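Local coordinates for flagellar hook associated protein type 3 FlgL (Legionella pneumophila subsp. pneumophila, PDB 5YTI) that probably serves as a structural component of the bacterial flagellum, a hook-associated protein of the flagellin family at the junction between hook and filament, at residues T198-T203 with G283-I288; A206-G211 with T320-N325. All coordinates share one frame; numbering follows the deposited sequence.

Interaction 1. Residues T198-T203 with G283-I288; sequences TLTPNT and GDSFSI
Asn202 meets the start of strand 285-290 with its whole amide group. Its OD1 accepts the backbone N of Ser285 at 2.8 Å, with the donor standing above the carbonyl plane, while ND2 gives a longer bond of 3.3 Å to Ser285 O, which lies almost in the amide plane. Chi1 (-68°) puts CG beside the backbone N and anti to the carbonyl carbon; from there OD1 and ND2 reach both polar groups of one residue, a task that asparagine, carrying donor and acceptor together, suits well. The same ND2 sits over one face of the Phe286 ring, toward the rim at CZ and CE1, with amide and ring planes 74° apart. Next to it, Asp284 OD1 takes the backbone N of Thr203 at 2.8 Å in a nearly straight bond (175°), from the syn side but tilted well out of the carboxylate plane, and weakly the Thr203 hydroxyl; OD2 receives Gly204 N. Asp284 and Phe286 are buried, and this is the close-packed part.

Toward solvent the contact thins. Thr200 is exposed and makes loose contacts, its CG2 3.9 Å from Gly283 O, and the Thr198 and Ser287 side chains barely meet. Between the two regions the hydroxyls of Thr198 and Ser285 are modelled improbably close, so a bond between them is doubtful. Strand 285-290 pairs with strand 193-197 through Ser287 and Arg196, and where that pairing ends the loop carries on with side-chain bonds. A carboxylate receiving several N-H groups is probably stabilised in its charged form, and the chemistry implies a loop fixed by polar, directional bonds more than by hydrophobic burial.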
loop_
_atom_site.group_PDB
_atom_site.type_symbol
_atom_site.label_atom_id
_atom_site.label_comp_id
_atom_site.label_asym_id
_atom_site.label_seq_id
_atom_site.Cartn_x
_atom_site.Cartn_y
_atom_site.Cartn_z
ATOM N N THR A 198 5.802 22.082 -5.725
ATOM C CA THR A 198 5.368 22.852 -4.538
ATOM C C THR A 198 4.270 23.804 -4.980
ATOM O O THR A 198 3.911 23.823 -6.157
ATOM C CB THR A 198 6.497 23.700 -3.924
ATOM O OG1 THR A 198 7.458 23.997 -4.938
ATOM C CG2 THR A 198 7.171 22.982 -2.741
ATOM N N LEU A 199 3.744 24.604 -4.051
ATOM C CA LEU A 199 2.828 25.709 -4.415
ATOM C C LEU A 199 3.480 26.720 -5.404
ATOM O O LEU A 199 2.767 27.294 -6.231
ATOM C CB LEU A 199 2.274 26.418 -3.156
ATOM C CG LEU A 199 1.334 25.609 -2.213
ATOM C CD1 LEU A 199 1.218 26.264 -0.832
ATOM C CD2 LEU A 199 -0.062 25.362 -2.804
ATOM N N THR A 200 4.815 26.896 -5.323
ATOM C CA THR A 200 5.640 27.653 -6.303
ATOM C C THR A 200 5.713 27.001 -7.689
ATOM O O THR A 200 6.480 26.030 -7.897
ATOM C CB THR A 200 7.100 27.766 -5.797
ATOM O OG1 THR A 200 7.171 28.749 -4.762
ATOM C CG2 THR A 200 8.136 28.112 -6.946
ATOM N N PRO A 201 4.940 27.527 -8.661
ATOM C CA PRO A 201 5.093 26.893 -9.954
ATOM C C PRO A 201 6.535 27.019 -10.361
ATOM O O PRO A 201 7.248 27.909 -9.892
ATOM C CB PRO A 201 4.180 27.711 -10.885
ATOM C CG PRO A 201 3.238 28.422 -9.985
ATOM C CD PRO A 201 4.025 28.678 -8.725
ATOM N N ASN A 202 6.973 26.110 -11.203
ATOM C CA ASN A 202 8.322 26.177 -11.684
ATOM C C ASN A 202 8.370 27.039 -12.943
ATOM O O ASN A 202 7.404 27.128 -13.702
ATOM C CB ASN A 202 8.885 24.766 -11.887
ATOM C CG ASN A 202 9.071 24.027 -10.569
ATOM O OD1 ASN A 202 9.251 24.630 -9.503
ATOM N ND2 ASN A 202 9.020 22.712 -10.638
ATOM N N THR A 203 9.498 27.713 -13.114
ATOM C CA THR A 203 9.710 28.606 -14.232
ATOM C C THR A 203 10.506 27.908 -15.335
ATOM O O THR A 203 10.361 28.269 -16.510
ATOM C CB THR A 203 10.411 29.889 -13.756
ATOM O OG1 THR A 203 11.783 29.620 -13.495
ATOM C CG2 THR A 203 9.761 30.424 -12.463
ATOM N N GLY A 283 15.233 28.568 -7.906
ATOM C CA GLY A 283 13.972 28.743 -7.183
ATOM C C GLY A 283 12.907 27.702 -7.486
ATOM O O GLY A 283 11.983 27.482 -6.688
ATOM N N ASP A 284 13.012 27.072 -8.650
ATOM C CA ASP A 284 12.159 25.934 -8.957
ATOM C C ASP A 284 12.311 24.924 -7.831
ATOM O O ASP A 284 13.379 24.813 -7.208
ATOM C CB ASP A 284 12.527 25.320 -10.313
ATOM C CG ASP A 284 12.071 26.176 -11.482
ATOM O OD1 ASP A 284 11.491 27.248 -11.221
ATOM O OD2 ASP A 284 12.266 25.789 -12.656
ATOM N N SER A 285 11.236 24.206 -7.541
ATOM C CA SER A 285 11.275 23.253 -6.444
ATOM C C SER A 285 10.343 22.084 -6.690
ATOM O O SER A 285 9.323 22.207 -7.399
ATOM C CB SER A 285 10.936 23.937 -5.112
ATOM O OG SER A 285 9.748 24.717 -5.212
ATOM N N PHE A 286 10.720 20.955 -6.096
ATOM C CA PHE A 286 9.859 19.787 -6.010
ATOM C C PHE A 286 9.742 19.290 -4.560
ATOM O O PHE A 286 10.630 19.482 -3.726
ATOM C CB PHE A 286 10.389 18.672 -6.911
ATOM C CG PHE A 286 10.435 19.027 -8.380
ATOM C CD1 PHE A 286 9.311 18.929 -9.172
ATOM C CD2 PHE A 286 11.606 19.432 -8.966
ATOM C CE1 PHE A 286 9.346 19.247 -10.524
ATOM C CE2 PHE A 286 11.653 19.742 -10.313
ATOM C CZ PHE A 286 10.527 19.655 -11.097
ATOM N N SER A 287 8.623 18.656 -4.257
ATOM C CA SER A 287 8.397 18.126 -2.916
ATOM C C SER A 287 8.444 16.605 -2.952
ATOM O O SER A 287 7.997 15.990 -3.927
ATOM C CB SER A 287 7.035 18.557 -2.418
ATOM O OG SER A 287 6.754 17.885 -1.229
ATOM N N ILE A 288 8.989 15.988 -1.904
ATOM C CA ILE A 288 9.138 14.521 -1.887
ATOM C C ILE A 288 8.757 13.900 -0.531
ATOM O O ILE A 288 9.350 14.199 0.518
ATOM C CB ILE A 288 10.573 14.095 -2.233
ATOM C CG1 ILE A 288 11.063 14.794 -3.494
ATOM C CG2 ILE A 288 10.624 12.587 -2.390
ATOM C CD1 ILE A 288 12.538 15.077 -3.449
#

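Interaction 2. Residues A206-G211 with T320-N325; sequences ASVSSG and TQTENN
Residues 206-211, an extended segment with a short strand at 207-208, pass over helix 316-374 and come closest where the CA atoms of Ser207 and Thr322 lie 4.8 Å apart, while those of Ser210 and Asn325, one helical turn further on, are 5.7 Å apart. Thr322 lies at the closer crossing. Its OG1, beside the backbone N and anti to the carbonyl carbon (chi1 -59°), rests 3.3 Å from Ser207 CA and accepts a weak, bent hydrogen bond from the backbone N of Val208. Threonine suits the place because its hydroxyl meets the strand's N-H while its methyl, CG2, faces the side chain of Val208. On the neighbouring helical position, Gln321 CB packs against Ser207 CB at 3.8 Å; the small serine lets the backbones draw near. Asn325 fills the other end, with its CB 3.8 Å from Val208 O and its side chain lying beside Ser209.

Val208 also packs on Ile195 and Phe286, giving the strand a nonpolar inner side. Ser209 OG turns to the adjacent strand and accepts Val275 N, while Ser210 packs on Glu216 of the second subunit. The spacing of Gln321, Thr322 and Asn325, at i, i+1 and i+4, is that of one helix face laid against a strand, here joining an edge strand of the three-stranded antiparallel sheet to the long C-terminal helix.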
loop_
_atom_site.group_PDB
_atom_site.type_symbol
_atom_site.label_atom_id
_atom_site.label_comp_id
_atom_site.label_asym_id
_atom_site.label_seq_id
_atom_site.Cartn_x
_atom_site.Cartn_y
_atom_site.Cartn_z
ATOM N N ALA A 206 12.444 21.510 -15.753
ATOM C CA ALA A 206 12.858 20.357 -14.986
ATOM C C ALA A 206 11.747 19.330 -14.805
ATOM O O ALA A 206 10.606 19.697 -14.554
ATOM C CB ALA A 206 13.343 20.834 -13.625
ATOM N N SER A 207 12.099 18.050 -14.915
ATOM C CA SER A 207 11.173 16.940 -14.636
ATOM C C SER A 207 11.881 15.898 -13.775
ATOM O O SER A 207 13.103 15.869 -13.743
ATOM C CB SER A 207 10.656 16.315 -15.946
ATOM O OG SER A 207 11.285 16.901 -17.095
ATOM N N VAL A 208 11.134 15.047 -13.076
ATOM C CA VAL A 208 11.756 14.067 -12.164
ATOM C C VAL A 208 11.212 12.644 -12.324
ATOM O O VAL A 208 9.999 12.439 -12.414
ATOM C CB VAL A 208 11.561 14.471 -10.674
ATOM C CG1 VAL A 208 12.504 13.683 -9.779
ATOM C CG2 VAL A 208 11.773 15.967 -10.464
ATOM N N SER A 209 12.108 11.664 -12.326
ATOM C CA SER A 209 11.707 10.274 -12.472
ATOM C C SER A 209 10.899 9.859 -11.231
ATOM O O SER A 209 10.798 10.626 -10.297
ATOM C CB SER A 209 12.944 9.383 -12.664
ATOM O OG SER A 209 13.612 9.161 -11.437
ATOM N N SER A 210 10.300 8.670 -11.228
ATOM C CA SER A 210 9.609 8.171 -10.041
ATOM C C SER A 210 10.640 7.708 -9.001
ATOM O O SER A 210 10.341 7.673 -7.772
ATOM C CB SER A 210 8.622 7.041 -10.383
ATOM O OG SER A 210 9.196 5.956 -11.114
ATOM N N GLY A 211 11.845 7.365 -9.495
ATOM C CA GLY A 211 12.952 6.944 -8.637
ATOM C C GLY A 211 12.608 5.737 -7.780
ATOM O O GLY A 211 11.529 5.163 -7.918
ATOM N N THR A 320 4.076 18.602 -16.867
ATOM C CA THR A 320 3.367 17.362 -17.127
ATOM C C THR A 320 4.171 16.132 -16.754
ATOM O O THR A 320 3.606 15.191 -16.177
ATOM C CB THR A 320 3.100 17.251 -18.631
ATOM O OG1 THR A 320 2.100 18.190 -18.978
ATOM C CG2 THR A 320 2.643 15.880 -19.043
ATOM N N GLN A 321 5.469 16.127 -17.100
ATOM C CA GLN A 321 6.257 14.900 -17.065
ATOM C C GLN A 321 6.451 14.426 -15.641
ATOM O O GLN A 321 6.227 13.268 -15.328
ATOM C CB GLN A 321 7.603 15.062 -17.780
ATOM C CG GLN A 321 8.244 13.741 -18.237
ATOM C CD GLN A 321 7.527 13.109 -19.433
ATOM O OE1 GLN A 321 6.309 12.831 -19.383
ATOM N NE2 GLN A 321 8.277 12.885 -20.525
ATOM N N THR A 322 6.823 15.320 -14.750
ATOM C CA THR A 322 7.053 14.893 -13.385
ATOM C C THR A 322 5.911 14.052 -12.817
ATOM O O THR A 322 6.137 13.034 -12.131
ATOM C CB THR A 322 7.225 16.092 -12.483
ATOM O OG1 THR A 322 8.332 16.877 -12.945
ATOM C CG2 THR A 322 7.458 15.611 -11.057
ATOM N N GLU A 323 4.701 14.526 -13.097
ATOM C CA GLU A 323 3.472 13.889 -12.687
ATOM C C GLU A 323 3.131 12.702 -13.603
ATOM O O GLU A 323 2.582 11.732 -13.133
ATOM C CB GLU A 323 2.340 14.933 -12.638
ATOM C CG GLU A 323 0.894 14.406 -12.702
ATOM C CD GLU A 323 0.167 14.210 -11.352
ATOM O OE1 GLU A 323 0.829 14.156 -10.284
ATOM O OE2 GLU A 323 -1.104 14.081 -11.370
ATOM N N ASN A 324 3.447 12.750 -14.897
ATOM C CA ASN A 324 3.241 11.571 -15.757
ATOM C C ASN A 324 3.964 10.371 -15.166
ATOM O O ASN A 324 3.344 9.325 -14.988
ATOM C CB ASN A 324 3.779 11.761 -17.175
ATOM C CG ASN A 324 2.833 12.505 -18.095
ATOM O OD1 ASN A 324 1.598 12.520 -17.923
ATOM N ND2 ASN A 324 3.421 13.109 -19.123
ATOM N N ASN A 325 5.268 10.517 -14.887
ATOM C CA ASN A 325 6.087 9.453 -14.298
ATOM C C ASN A 325 5.475 8.857 -13.048
ATOM O O ASN A 325 5.604 7.637 -12.786
ATOM C CB ASN A 325 7.444 9.985 -13.885
ATOM C CG ASN A 325 8.386 10.084 -15.031
ATOM O OD1 ASN A 325 8.074 10.763 -15.995
ATOM N ND2 ASN A 325 9.541 9.383 -14.955
#

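In the fold
Both contacts lie on the same side of the chain's centre, their own centres 13 Å apart, and both are partly buried. Interaction 1 stays within the beta-rich region, tying a loop to a strand of the five-stranded sheet, whereas interaction 2 reaches from the beta region to the helical part. Phe286 links them: from interaction 1 its ring packs on Ala206, Val208 and Thr322 of interaction 2, with CE1 3.5 Å from Thr322 OG1. The chemistry follows location. The loop contact, with more exposed residues, relies on several hydrogen bonds, while the strand-helix contact has no fully exposed touching residue and depends on packing, with one weak hydrogen bond across it.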